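Local coordinates for hypothetical protein (Yersinia pestis, PDB 3V4H) that probably forms hexameric rings that build the tube of a type VI secretion system, as in other members of the Hcp family, at residues K101-V106 / T126-T131; D28-I33 / A43-E48; W54-A59 / A75-F80. All coordinates share one frame; numbering follows the deposited sequence.

Interaction 1 (K101-V106 / T126-T131)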
loop_
_atom_site.group_PDB
_atom_site.type_symbol
_atom_site.label_atom_id
_atom_site.label_comp_id
_atom_site.label_asym_id
_atom_site.label_seq_id
_atom_site.Cartn_x
_atom_site.Cartn_y
_atom_site.Cartn_z
ATOM N N LYS A 101 -2.950 -27.371 -23.356
ATOM C CA LYS A 101 -3.220 -28.797 -23.381
ATOM C C LYS A 101 -4.289 -29.069 -22.328
ATOM O O LYS A 101 -4.224 -28.540 -21.234
ATOM C CB LYS A 101 -1.926 -29.528 -23.036
ATOM C CG LYS A 101 -1.812 -30.942 -23.565
ATOM C CD LYS A 101 -1.290 -31.886 -22.488
ATOM C CE LYS A 101 -0.555 -33.083 -23.071
ATOM N NZ LYS A 101 0.878 -32.729 -23.258
ATOM N N HIS A 102 -5.280 -29.884 -22.639
ATOM C CA HIS A 102 -6.395 -30.048 -21.714
ATOM C C HIS A 102 -6.055 -31.116 -20.737
ATOM O O HIS A 102 -5.306 -32.032 -21.047
ATOM C CB HIS A 102 -7.693 -30.387 -22.448
ATOM C CG HIS A 102 -8.258 -29.237 -23.251
ATOM N ND1 HIS A 102 -9.571 -29.099 -23.484
ATOM C CD2 HIS A 102 -7.633 -28.157 -23.871
ATOM C CE1 HIS A 102 -9.782 -27.991 -24.224
ATOM N NE2 HIS A 102 -8.594 -27.416 -24.461
ATOM N N ILE A 103 -6.600 -30.981 -19.531
ATOM C CA ILE A 103 -6.377 -31.914 -18.428
ATOM C C ILE A 103 -7.756 -32.394 -18.012
ATOM O O ILE A 103 -8.655 -31.575 -17.823
ATOM C CB ILE A 103 -5.702 -31.215 -17.233
ATOM C CG1 ILE A 103 -4.278 -30.738 -17.583
ATOM C CG2 ILE A 103 -5.682 -32.133 -16.007
ATOM C CD1 ILE A 103 -3.665 -29.770 -16.543
ATOM N N LYS A 104 -7.932 -33.702 -17.859
ATOM C CA LYS A 104 -9.287 -34.268 -17.744
ATOM C C LYS A 104 -9.924 -34.036 -16.375
ATOM O O LYS A 104 -11.083 -33.640 -16.291
ATOM C CB LYS A 104 -9.267 -35.757 -18.053
ATOM C CG LYS A 104 -8.971 -36.063 -19.507
ATOM C CD LYS A 104 -9.625 -37.372 -19.917
ATOM C CE LYS A 104 -9.417 -37.686 -21.386
ATOM N NZ LYS A 104 -10.285 -38.816 -21.812
ATOM N N ASN A 105 -9.149 -34.267 -15.317
ATOM C CA ASN A 105 -9.644 -34.231 -13.952
ATOM C C ASN A 105 -8.584 -33.602 -13.079
ATOM O O ASN A 105 -7.392 -33.891 -13.256
ATOM C CB ASN A 105 -9.888 -35.646 -13.418
ATOM C CG ASN A 105 -10.940 -36.394 -14.187
ATOM O OD1 ASN A 105 -12.124 -36.169 -13.970
ATOM N ND2 ASN A 105 -10.524 -37.304 -15.082
ATOM N N VAL A 106 -9.040 -32.741 -12.164
ATOM C CA VAL A 106 -8.233 -32.161 -11.115
ATOM C C VAL A 106 -9.064 -32.262 -9.852
ATOM O O VAL A 106 -10.264 -31.952 -9.878
ATOM C CB VAL A 106 -7.911 -30.679 -11.384
ATOM C CG1 VAL A 106 -7.213 -30.041 -10.175
ATOM C CG2 VAL A 106 -7.035 -30.538 -12.626
ATOM N N THR A 126 -13.374 -30.444 -13.957
ATOM C CA THR A 126 -13.333 -31.173 -15.203
ATOM C C THR A 126 -12.907 -30.314 -16.374
ATOM O O THR A 126 -13.319 -29.159 -16.473
ATOM C CB THR A 126 -14.720 -31.705 -15.541
ATOM O OG1 THR A 126 -15.045 -32.672 -14.564
ATOM C CG2 THR A 126 -14.757 -32.369 -16.929
ATOM N N ASP A 127 -12.107 -30.915 -17.262
ATOM C CA ASP A 127 -11.627 -30.274 -18.466
ATOM C C ASP A 127 -10.894 -28.973 -18.157
ATOM O O ASP A 127 -11.371 -27.887 -18.483
ATOM C CB ASP A 127 -12.791 -30.018 -19.411
ATOM C CG ASP A 127 -12.347 -29.800 -20.807
ATOM O OD1 ASP A 127 -11.238 -30.265 -21.152
ATOM O OD2 ASP A 127 -13.111 -29.174 -21.572
ATOM N N VAL A 128 -9.710 -29.120 -17.563
ATOM C CA VAL A 128 -8.921 -28.002 -17.035
ATOM C C VAL A 128 -7.851 -27.534 -18.035
ATOM O O VAL A 128 -7.242 -28.358 -18.739
ATOM C CB VAL A 128 -8.236 -28.415 -15.722
ATOM C CG1 VAL A 128 -7.193 -27.378 -15.313
ATOM C CG2 VAL A 128 -9.276 -28.609 -14.617
ATOM N N ILE A 129 -7.676 -26.222 -18.137
ATOM C CA ILE A 129 -6.602 -25.622 -18.937
ATOM C C ILE A 129 -5.822 -24.677 -18.035
ATOM O O ILE A 129 -6.406 -23.886 -17.301
ATOM C CB ILE A 129 -7.140 -24.844 -20.139
ATOM C CG1 ILE A 129 -7.883 -25.799 -21.081
ATOM C CG2 ILE A 129 -6.010 -24.124 -20.878
ATOM C CD1 ILE A 129 -8.550 -25.116 -22.250
ATOM N N ILE A 130 -4.505 -24.806 -18.060
ATOM C CA ILE A 130 -3.623 -24.012 -17.244
ATOM C C ILE A 130 -3.429 -22.695 -17.931
ATOM O O ILE A 130 -2.892 -22.636 -19.022
ATOM C CB ILE A 130 -2.307 -24.743 -16.977
ATOM C CG1 ILE A 130 -2.619 -26.037 -16.226
ATOM C CG2 ILE A 130 -1.362 -23.891 -16.100
ATOM C CD1 ILE A 130 -1.444 -26.970 -16.176
ATOM N N THR A 131 -3.931 -21.646 -17.295
ATOM C CA THR A 131 -4.011 -20.305 -17.865
ATOM C C THR A 131 -2.867 -19.383 -17.427
ATOM O O THR A 131 -2.611 -18.361 -18.073
ATOM C CB THR A 131 -5.290 -19.661 -17.382
ATOM O OG1 THR A 131 -5.305 -19.734 -15.932
ATOM C CG2 THR A 131 -6.470 -20.422 -17.965
#
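Asp127 sets its carboxyl carbon anti to the backbone N (chi1 -161°), and His102 turns its ring anti to its own carbonyl carbon; together these torsions swing the carboxylate back toward the imidazole. His102 ND1 donates to Asp127 OD1 at 3.1 Å on the syn side of the carboxylate. The bond is bent, 137° at the hydrogen, and ring and carboxylate planes stand 50° apart. One face of the same ring takes Ile129, whose CG1 sits 3.9 Å from the ring centroid in a CH-pi contact, with CD1 reaching over NE2.

Beside this pair the backbones run antiparallel. Val128 N binds Ile103 O at 2.7 Å and Ile103 N returns the bond to Val128 O, both in the carbonyl plane, while Asp127 N approaches Lys104 O from above its plane. On the buried face Ile103 CD1 meets Ile130 CD1 at 3.6 Å, and Val106 CG2 lies the same distance from Val128 CG2. Tyr96 of the helix 90-99 and Phe151 extend this apolar layer.

Both segments turn a corner here, at Lys104 and Asp127, so the short ladder joins the two antiparallel sheets of the Hcp fold. Chemically, the bent bond at ND1 and Ile129 over one face of the ring would be expected to restrain the imidazole only loosely, and the carboxylate would probably favour its protonated form.

Interaction 2 (D28-I33 / A43-E48); sequences DMFIKI and ANHKNE
Glu48, Phe30 and His45 carry this contact, in which residues 43-48, in the loop leading from strand 29-33 to its neighbour 49-50 at the outer side of the six-stranded sheet, fold back on the first strand. Phe30 and His45 lie flat on one another in an offset stack, their centroids 4.3 Å apart and their planes only 3° from parallel. The offset places His45 CD2 against Phe30 CD2 at 3.6 Å, and His45 CB rests over the phenyl face, 3.9 Å from its centroid. In return Phe30 CB lies over the imidazole.

Glu48 leaves the backbone with CG anti to its carbonyl carbon (chi1 -62°) and runs extended from there, which lays its carboxylate alongside the strand. Its CD packs on Lys32 CB at 3.6 Å, its OE1 lies near Phe30 CB, and its CB approaches Ile31 O. The lysine ammonium makes no direct contact with the acid, NZ staying 4.8 Å from Glu48 OE2.

A type II beta turn from His45 to Glu48 brings these two residues together, closed by Glu48 N donating to His45 O. The turn also lets His45 ND1 donate to Glu48 OE1 at 2.6 Å, nearly straight at 162°; the oxygen lies in the plane of the imidazole, whereas the nitrogen sits above that of the carboxylate. His45 NE2 is bonded in turn to Glu119 OE2, on strand 119-126 of the same sheet. With both nitrogens engaged by acids, the imidazole is held against rotation and flat on Phe30, and the two carboxylates would be expected to favour its doubly protonated, cationic form.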
loop_
_atom_site.group_PDB
_atom_site.type_symbol
_atom_site.label_atom_id
_atom_site.label_comp_id
_atom_site.label_asym_id
_atom_site.label_seq_id
_atom_site.Cartn_x
_atom_site.Cartn_y
_atom_site.Cartn_z
ATOM N N ASP A 28 -3.866 -29.127 6.022
ATOM C CA ASP A 28 -3.192 -29.851 4.907
ATOM C C ASP A 28 -4.044 -29.736 3.671
ATOM O O ASP A 28 -5.276 -30.015 3.681
ATOM C CB ASP A 28 -3.037 -31.326 5.224
ATOM C CG ASP A 28 -1.753 -31.648 5.885
ATOM O OD1 ASP A 28 -0.707 -31.073 5.499
ATOM O OD2 ASP A 28 -1.790 -32.512 6.787
ATOM N N MET A 29 -3.388 -29.417 2.577
ATOM C CA MET A 29 -4.089 -29.130 1.336
ATOM C C MET A 29 -3.397 -29.868 0.212
ATOM O O MET A 29 -2.170 -29.816 0.101
ATOM C CB MET A 29 -4.054 -27.629 1.072
ATOM C CG MET A 29 -4.609 -26.777 2.192
ATOM S SD MET A 29 -4.598 -25.036 1.759
ATOM C CE MET A 29 -3.012 -24.505 2.383
ATOM N N PHE A 30 -4.164 -30.523 -0.652
ATOM C CA PHE A 30 -3.569 -31.296 -1.742
ATOM C C PHE A 30 -4.274 -31.028 -3.026
ATOM O O PHE A 30 -5.485 -30.854 -3.032
ATOM C CB PHE A 30 -3.675 -32.786 -1.455
ATOM C CG PHE A 30 -3.042 -33.181 -0.160
ATOM C CD1 PHE A 30 -1.687 -33.350 -0.071
ATOM C CD2 PHE A 30 -3.804 -33.332 0.981
ATOM C CE1 PHE A 30 -1.087 -33.690 1.132
ATOM C CE2 PHE A 30 -3.215 -33.664 2.190
ATOM C CZ PHE A 30 -1.852 -33.848 2.260
ATOM N N ILE A 31 -3.547 -31.069 -4.119
ATOM C CA ILE A 31 -4.200 -31.070 -5.428
ATOM C C ILE A 31 -3.646 -32.222 -6.271
ATOM O O ILE A 31 -2.424 -32.445 -6.348
ATOM C CB ILE A 31 -4.141 -29.668 -6.071
ATOM C CG1 ILE A 31 -5.219 -29.531 -7.147
ATOM C CG2 ILE A 31 -2.757 -29.363 -6.590
ATOM C CD1 ILE A 31 -5.630 -28.125 -7.522
ATOM N N LYS A 32 -4.542 -32.987 -6.876
ATOM C CA LYS A 32 -4.169 -34.134 -7.715
ATOM C C LYS A 32 -4.567 -33.795 -9.142
ATOM O O LYS A 32 -5.739 -33.584 -9.410
ATOM C CB LYS A 32 -4.918 -35.384 -7.256
ATOM C CG LYS A 32 -4.646 -36.624 -8.117
ATOM C CD LYS A 32 -5.909 -37.327 -8.530
ATOM C CE LYS A 32 -6.216 -38.529 -7.660
ATOM N NZ LYS A 32 -5.649 -39.779 -8.254
ATOM N N ILE A 33 -3.597 -33.705 -10.036
ATOM C CA ILE A 33 -3.847 -33.223 -11.396
ATOM C C ILE A 33 -3.550 -34.343 -12.408
ATOM O O ILE A 33 -2.444 -34.888 -12.428
ATOM C CB ILE A 33 -2.926 -32.066 -11.739
ATOM C CG1 ILE A 33 -3.249 -30.865 -10.877
ATOM C CG2 ILE A 33 -3.014 -31.736 -13.224
ATOM C CD1 ILE A 33 -2.306 -29.712 -11.083
ATOM N N ALA A 43 0.587 -40.302 3.187
ATOM C CA ALA A 43 0.207 -41.682 2.953
ATOM C C ALA A 43 -0.994 -41.746 2.011
ATOM O O ALA A 43 -1.026 -42.537 1.068
ATOM C CB ALA A 43 -0.148 -42.344 4.284
ATOM N N ASN A 44 -1.987 -40.910 2.283
ATOM C CA ASN A 44 -3.225 -40.904 1.507
ATOM C C ASN A 44 -3.168 -40.060 0.253
ATOM O O ASN A 44 -4.085 -40.124 -0.542
ATOM C CB ASN A 44 -4.360 -40.423 2.381
ATOM C CG ASN A 44 -4.623 -41.365 3.526
ATOM O OD1 ASN A 44 -4.180 -42.505 3.508
ATOM N ND2 ASN A 44 -5.342 -40.904 4.518
ATOM N N HIS A 45 -2.108 -39.280 0.066
ATOM C CA HIS A 45 -2.011 -38.381 -1.101
ATOM C C HIS A 45 -0.679 -38.466 -1.787
ATOM O O HIS A 45 -0.171 -37.469 -2.340
ATOM C CB HIS A 45 -2.355 -36.940 -0.700
ATOM C CG HIS A 45 -3.829 -36.736 -0.476
ATOM N ND1 HIS A 45 -4.697 -36.489 -1.500
ATOM C CD2 HIS A 45 -4.601 -36.868 0.670
ATOM C CE1 HIS A 45 -5.948 -36.454 -1.020
ATOM N NE2 HIS A 45 -5.891 -36.696 0.311
ATOM N N LYS A 46 -0.134 -39.686 -1.795
ATOM C CA LYS A 46 1.211 -39.951 -2.318
ATOM C C LYS A 46 1.281 -39.414 -3.721
ATOM O O LYS A 46 0.385 -39.650 -4.513
ATOM C CB LYS A 46 1.560 -41.449 -2.338
ATOM C CG LYS A 46 2.511 -41.929 -1.247
ATOM C CD LYS A 46 3.889 -41.284 -1.321
ATOM N N ASN A 47 2.331 -38.661 -4.008
ATOM C CA ASN A 47 2.577 -38.170 -5.358
ATOM C C ASN A 47 1.585 -37.160 -5.916
ATOM O O ASN A 47 1.548 -36.913 -7.099
ATOM C CB ASN A 47 2.734 -39.352 -6.303
ATOM C CG ASN A 47 3.877 -40.262 -5.894
ATOM O OD1 ASN A 47 4.951 -39.802 -5.460
ATOM N ND2 ASN A 47 3.655 -41.559 -6.027
ATOM N N GLU A 48 0.799 -36.554 -5.046
ATOM C CA GLU A 48 0.017 -35.406 -5.403
ATOM C C GLU A 48 0.808 -34.137 -5.041
ATOM O O GLU A 48 1.938 -34.201 -4.504
ATOM C CB GLU A 48 -1.309 -35.444 -4.664
ATOM C CG GLU A 48 -2.153 -36.666 -5.023
ATOM C CD GLU A 48 -3.476 -36.727 -4.288
ATOM O OE1 GLU A 48 -3.978 -35.676 -3.812
ATOM O OE2 GLU A 48 -4.021 -37.836 -4.222
#

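Interaction 3 (W54-A59 / A75-F80); sequences WNWDVA and ASVSDF
An aromatic cluster and a short antiparallel ladder make up this contact, at the edge of the four-stranded sheet. Trp54, Trp56 and Phe80 form the cluster. Phe80 and the six-membered ring of Trp54 meet rim to rim, with Phe80 CE1 3.4 Å from Trp54 CE3 and the planes 22° apart. Trp56 lies obliquely to the phenyl ring, its CB 3.8 Å from Phe80 CD1. Phe108, Phe125 and Phe151 add further rings round Phe80, continuing the cluster into the core between the sheets.

Trp56 extends its indole anti to the backbone N (chi1 -173°), which carries the ring across to segment 75-80. There NE1 donates to Ser78 O at 2.6 Å, bent to 139°; the oxygen lies in the indole plane, but the donor stands above the carbonyl plane. Val77 CG1 meets the edge of the same indole at CZ2, and Val58 CG2 packs over one of its faces.

In the Hcp fold, two beta sheets pack face to face, and the strand 53-59 is the outermost of its sheet within the subunit. Its 54-59 portion pairs antiparallel with a strand of a neighbouring subunit, so the sheet continues across the interface of the hexamer. Val58 also packs on Leu98 of that neighbouring subunit.

Within the subunit, Ala59 and Ser76 form a hydrogen-bonded pair: Ala59 N reaches Ser76 O and Ser76 N reaches Ala59 O, each at 2.9 Å. Val58 and Val77 follow as a non-hydrogen-bonded pair, their side chains side by side with CG2 of Val58 3.8 Å from CG1 of Val77. Beyond them Ser78 N donates to Asp57 O at 2.7 Å, almost straight.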
loop_
_atom_site.group_PDB
_atom_site.type_symbol
_atom_site.label_atom_id
_atom_site.label_comp_id
_atom_site.label_asym_id
_atom_site.label_seq_id
_atom_site.Cartn_x
_atom_site.Cartn_y
_atom_site.Cartn_z
ATOM N N TRP A 54 -4.524 -20.840 -1.820
ATOM C CA TRP A 54 -5.466 -20.908 -2.943
ATOM C C TRP A 54 -6.532 -19.883 -2.871
ATOM O O TRP A 54 -6.797 -19.325 -1.829
ATOM C CB TRP A 54 -6.132 -22.305 -3.026
ATOM C CG TRP A 54 -7.008 -22.616 -1.853
ATOM C CD1 TRP A 54 -6.611 -22.942 -0.563
ATOM C CD2 TRP A 54 -8.467 -22.621 -1.806
ATOM N NE1 TRP A 54 -7.694 -23.132 0.231
ATOM C CE2 TRP A 54 -8.833 -22.964 -0.453
ATOM C CE3 TRP A 54 -9.459 -22.406 -2.726
ATOM C CZ2 TRP A 54 -10.168 -23.067 -0.050
ATOM C CZ3 TRP A 54 -10.804 -22.520 -2.320
ATOM C CH2 TRP A 54 -11.143 -22.850 -1.037
ATOM N N ASN A 55 -7.229 -19.650 -3.986
ATOM C CA ASN A 55 -8.362 -18.811 -3.924
ATOM C C ASN A 55 -9.166 -18.996 -5.203
ATOM O O ASN A 55 -8.658 -19.604 -6.124
ATOM C CB ASN A 55 -7.975 -17.350 -3.696
ATOM C CG ASN A 55 -7.121 -16.809 -4.819
ATOM O OD1 ASN A 55 -7.608 -16.570 -5.924
ATOM N ND2 ASN A 55 -5.849 -16.627 -4.543
ATOM N N TRP A 56 -10.435 -18.605 -5.145
ATOM C CA TRP A 56 -11.405 -18.817 -6.214
ATOM C C TRP A 56 -12.605 -17.986 -5.909
ATOM O O TRP A 56 -13.015 -17.868 -4.732
ATOM C CB TRP A 56 -11.844 -20.290 -6.232
ATOM C CG TRP A 56 -12.690 -20.569 -7.418
ATOM C CD1 TRP A 56 -12.458 -20.158 -8.714
ATOM C CD2 TRP A 56 -13.975 -21.279 -7.466
ATOM N NE1 TRP A 56 -13.470 -20.570 -9.544
ATOM C CE2 TRP A 56 -14.418 -21.232 -8.846
ATOM C CE3 TRP A 56 -14.761 -21.924 -6.535
ATOM C CZ2 TRP A 56 -15.607 -21.827 -9.265
ATOM C CZ3 TRP A 56 -15.970 -22.504 -6.956
ATOM C CH2 TRP A 56 -16.368 -22.471 -8.300
ATOM N N ASP A 57 -13.177 -17.352 -6.910
ATOM C CA ASP A 57 -14.442 -16.649 -6.670
ATOM C C ASP A 57 -15.414 -16.631 -7.804
ATOM O O ASP A 57 -15.083 -16.867 -8.926
ATOM C CB ASP A 57 -14.227 -15.231 -6.226
ATOM C CG ASP A 57 -13.517 -14.442 -7.223
ATOM O OD1 ASP A 57 -13.143 -15.059 -8.215
ATOM O OD2 ASP A 57 -13.325 -13.221 -6.973
ATOM N N VAL A 58 -16.629 -16.288 -7.421
ATOM C CA VAL A 58 -17.777 -16.300 -8.243
ATOM C C VAL A 58 -18.596 -15.080 -7.837
ATOM O O VAL A 58 -18.771 -14.780 -6.631
ATOM C CB VAL A 58 -18.545 -17.606 -7.954
ATOM C CG1 VAL A 58 -19.977 -17.500 -8.387
ATOM C CG2 VAL A 58 -17.833 -18.792 -8.599
ATOM N N ALA A 59 -19.109 -14.391 -8.839
ATOM C CA ALA A 59 -19.830 -13.150 -8.637
ATOM C C ALA A 59 -20.992 -13.068 -9.616
ATOM O O ALA A 59 -20.905 -13.557 -10.746
ATOM C CB ALA A 59 -18.894 -11.970 -8.833
ATOM N N ALA A 75 -23.420 -16.499 -13.780
ATOM C CA ALA A 75 -22.354 -16.155 -12.875
ATOM C C ALA A 75 -21.044 -15.917 -13.632
ATOM O O ALA A 75 -20.790 -16.561 -14.646
ATOM C CB ALA A 75 -22.187 -17.275 -11.861
ATOM N N SER A 76 -20.244 -14.966 -13.142
ATOM C CA SER A 76 -18.828 -14.839 -13.515
ATOM C C SER A 76 -17.995 -15.628 -12.518
ATOM O O SER A 76 -17.993 -15.307 -11.315
ATOM C CB SER A 76 -18.356 -13.373 -13.502
ATOM O OG SER A 76 -18.769 -12.710 -14.696
ATOM N N VAL A 77 -17.293 -16.636 -13.038
ATOM C CA VAL A 77 -16.611 -17.652 -12.264
ATOM C C VAL A 77 -15.113 -17.534 -12.515
ATOM O O VAL A 77 -14.688 -17.736 -13.624
ATOM C CB VAL A 77 -17.063 -19.049 -12.715
ATOM C CG1 VAL A 77 -16.393 -20.133 -11.898
ATOM C CG2 VAL A 77 -18.587 -19.170 -12.628
ATOM N N SER A 78 -14.309 -17.259 -11.486
ATOM C CA SER A 78 -12.869 -17.075 -11.726
ATOM C C SER A 78 -12.093 -18.386 -11.976
ATOM O O SER A 78 -12.608 -19.488 -11.772
ATOM C CB SER A 78 -12.232 -16.233 -10.620
ATOM O OG SER A 78 -12.014 -16.999 -9.410
ATOM N N ASP A 79 -10.861 -18.246 -12.460
ATOM C CA ASP A 79 -9.929 -19.346 -12.600
ATOM C C ASP A 79 -9.684 -19.797 -11.201
ATOM O O ASP A 79 -9.779 -18.976 -10.332
ATOM C CB ASP A 79 -8.594 -18.833 -13.178
ATOM C CG ASP A 79 -8.665 -18.615 -14.691
ATOM O OD1 ASP A 79 -9.644 -19.056 -15.279
ATOM O OD2 ASP A 79 -7.732 -18.038 -15.286
ATOM N N PHE A 80 -9.452 -21.079 -10.970
ATOM C CA PHE A 80 -8.975 -21.555 -9.634
ATOM C C PHE A 80 -7.510 -21.229 -9.634
ATOM O O PHE A 80 -6.876 -21.304 -10.688
ATOM C CB PHE A 80 -9.201 -23.061 -9.449
ATOM C CG PHE A 80 -8.978 -23.554 -8.027
ATOM C CD1 PHE A 80 -9.959 -23.429 -7.057
ATOM C CD2 PHE A 80 -7.787 -24.133 -7.689
ATOM C CE1 PHE A 80 -9.746 -23.914 -5.793
ATOM C CE2 PHE A 80 -7.575 -24.612 -6.415
ATOM C CZ PHE A 80 -8.538 -24.470 -5.468
#

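Overall arrangement
Interactions 1 and 2 meet within the six-stranded sheet, where strands 29-33 and 103-111 are neighbours; their centres are about 17 Å apart, and Val106 CG1 touches Ile31 CD1 at 3.6 Å. Interaction 3 belongs to the second sheet, which interaction 1 enters through strand 128-138. The centres of interactions 1 and 3 lie about 16 Å apart, and Thr131 OG1 is probably hydrogen-bonded to Asp79 OD2 at 3.0 Å. Interactions 2 and 3 stand about 22 Å apart between centres, on opposite sides of the chain's centre, yet Met29 SD packs on Trp54 CD1 at 3.7 Å. Ile31 CD1 also reaches Phe80 CE2 at 4.2 Å; apolar side chains thus link interaction 2 to both others.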